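Local coordinates for serine hydrolase CCSP0084 (Cycloclasticus sp. P1, PDB 4I3F), which probably hydrolyses carbon-carbon bonds in meta-cleavage products of aromatic hydrocarbon breakdown and ester bonds, as a serine hydrolase of the alpha/beta hydrolase fold, at residues A[39-44]-A[73-78]. Numbering follows the deposited sequence.
Sequences AGTDKD and NYHCLA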
# COMPACT_ATOMS: atom_id res chain seq x y z
N ALA A 39 -5.70 -14.90 -5.62
CA ALA A 39 -5.63 -16.24 -5.03
C ALA A 39 -6.92 -16.48 -4.26
O ALA A 39 -7.64 -15.53 -3.95
CB ALA A 39 -4.42 -16.36 -4.13
N GLY A 40 -7.21 -17.75 -3.97
CA GLY A 40 -8.41 -18.10 -3.24
C GLY A 40 -9.66 -17.69 -3.99
O GLY A 40 -10.65 -17.26 -3.40
N THR A 41 -9.64 -17.86 -5.31
CA THR A 41 -10.72 -17.34 -6.15
C THR A 41 -12.06 -18.05 -5.94
O THR A 41 -13.10 -17.56 -6.37
CB THR A 41 -10.34 -17.35 -7.65
OG1 THR A 41 -9.99 -18.68 -8.05
CG2 THR A 41 -9.15 -16.43 -7.90
N ASP A 42 -12.02 -19.19 -5.26
CA ASP A 42 -13.24 -19.94 -4.95
C ASP A 42 -13.91 -19.47 -3.66
O ASP A 42 -15.02 -19.91 -3.34
CB ASP A 42 -12.95 -21.44 -4.90
CG ASP A 42 -11.79 -21.78 -3.97
OD1 ASP A 42 -10.92 -20.92 -3.73
OD2 ASP A 42 -11.75 -22.94 -3.48
N LYS A 43 -13.24 -18.59 -2.91
CA LYS A 43 -13.76 -18.13 -1.62
C LYS A 43 -14.84 -17.05 -1.77
O LYS A 43 -14.85 -16.30 -2.74
CB LYS A 43 -12.62 -17.62 -0.73
CG LYS A 43 -11.48 -18.62 -0.52
CD LYS A 43 -11.95 -19.89 0.15
CE LYS A 43 -10.83 -20.90 0.27
NZ LYS A 43 -11.24 -22.13 1.03
N ASP A 44 -15.73 -16.97 -0.78
CA ASP A 44 -16.90 -16.10 -0.87
C ASP A 44 -16.63 -14.64 -0.48
O ASP A 44 -17.26 -13.72 -1.00
CB ASP A 44 -18.04 -16.66 -0.02
CG ASP A 44 -18.42 -18.08 -0.41
OD1 ASP A 44 -18.32 -18.43 -1.61
OD2 ASP A 44 -18.82 -18.85 0.49
N ASN A 73 -8.61 -18.78 3.21
CA ASN A 73 -9.96 -18.46 3.66
C ASN A 73 -10.60 -17.28 2.93
O ASN A 73 -11.81 -17.06 3.04
CB ASN A 73 -9.95 -18.22 5.18
CG ASN A 73 -9.48 -19.45 5.96
OD1 ASN A 73 -8.32 -19.55 6.34
ND2 ASN A 73 -10.39 -20.39 6.17
N TYR A 74 -9.80 -16.53 2.18
CA TYR A 74 -10.29 -15.33 1.51
C TYR A 74 -9.90 -15.26 0.04
O TYR A 74 -8.84 -15.75 -0.35
CB TYR A 74 -9.77 -14.07 2.21
CG TYR A 74 -10.35 -13.88 3.59
CD1 TYR A 74 -11.57 -13.25 3.77
CD2 TYR A 74 -9.68 -14.36 4.72
CE1 TYR A 74 -12.11 -13.08 5.03
CE2 TYR A 74 -10.21 -14.21 5.98
CZ TYR A 74 -11.43 -13.57 6.12
OH TYR A 74 -11.96 -13.41 7.38
N HIS A 75 -10.77 -14.66 -0.76
CA HIS A 75 -10.46 -14.35 -2.15
C HIS A 75 -9.61 -13.09 -2.17
O HIS A 75 -10.10 -12.00 -1.88
CB HIS A 75 -11.75 -14.11 -2.94
CG HIS A 75 -11.54 -13.69 -4.36
ND1 HIS A 75 -12.54 -13.17 -5.14
CD2 HIS A 75 -10.43 -13.71 -5.15
CE1 HIS A 75 -12.07 -12.88 -6.34
NE2 HIS A 75 -10.79 -13.21 -6.37
N CYS A 76 -8.33 -13.24 -2.51
CA CYS A 76 -7.42 -12.10 -2.49
C CYS A 76 -7.21 -11.50 -3.87
O CYS A 76 -6.95 -12.22 -4.83
CB CYS A 76 -6.06 -12.53 -1.92
SG CYS A 76 -6.14 -13.03 -0.19
N LEU A 77 -7.33 -10.17 -3.95
CA LEU A 77 -7.01 -9.44 -5.17
C LEU A 77 -5.90 -8.44 -4.84
O LEU A 77 -6.04 -7.62 -3.94
CB LEU A 77 -8.24 -8.70 -5.71
CG LEU A 77 -9.42 -9.62 -6.03
CD1 LEU A 77 -10.38 -9.74 -4.86
CD2 LEU A 77 -10.15 -9.14 -7.28
N ALA A 78 -4.77 -8.54 -5.55
CA ALA A 78 -3.64 -7.65 -5.31
C ALA A 78 -3.15 -7.07 -6.63
O ALA A 78 -2.34 -7.68 -7.32
CB ALA A 78 -2.51 -8.40 -4.62
O HOH W 1 -15.02 -13.46 -3.70
O HOH W 2 -12.29 -21.45 3.65
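The carbonyl oxygen A39 O is approached by three groups of the strand facing it: it accepts a hydrogen bond from C76 N at 2.8 Å, meets H75 CA in a CA-H...O contact, and lies in the plane of the imidazole at its edge, 3.5 Å from H75 CD2. With A39 N donating to C76 O (3.1 Å), the bond at C76 N completes an antiparallel hydrogen-bonded pair, an example of how a strand passes into a turn at its end. Immediately afterwards the chain leaves the sheet through a type I beta turn, G40 to K43, closed by K43 N on G40 O. At G40, phi is positive and a side chain would run into Y74 O, so glycine suits the corner. G40 O also receives a CA-H...O contact from H75 CA, at 3.2 Å.

H75 packs against this turn. CG stands anti to the backbone N (chi1 176°), which carries the ring against T41; T41 CA sits over one face in a CH-pi contact, 4.1 Å from the ring centroid, and L77 CD1 packs over the centre of the other. At the ring edge, a water joins H75 ND1 to K43 O, while NE2 is hydrogen-bonded to E38. Were H75 replaced by an alanine, T41 and L77 would probably lose the flat surface between them, and E38 and the water their imidazole partner. K43 lays CB and CG against the N73-Y74 backbone, with CB 3.5 Å from H75 N.

Strand 75-79 lies between 32-39, antiparallel to it, and parallel strand 46-50, an order that belongs to the mixed central sheet of the alpha/beta hydrolase fold, while C76 packs on helix 66-70 and Y74 reaches helix 286-298.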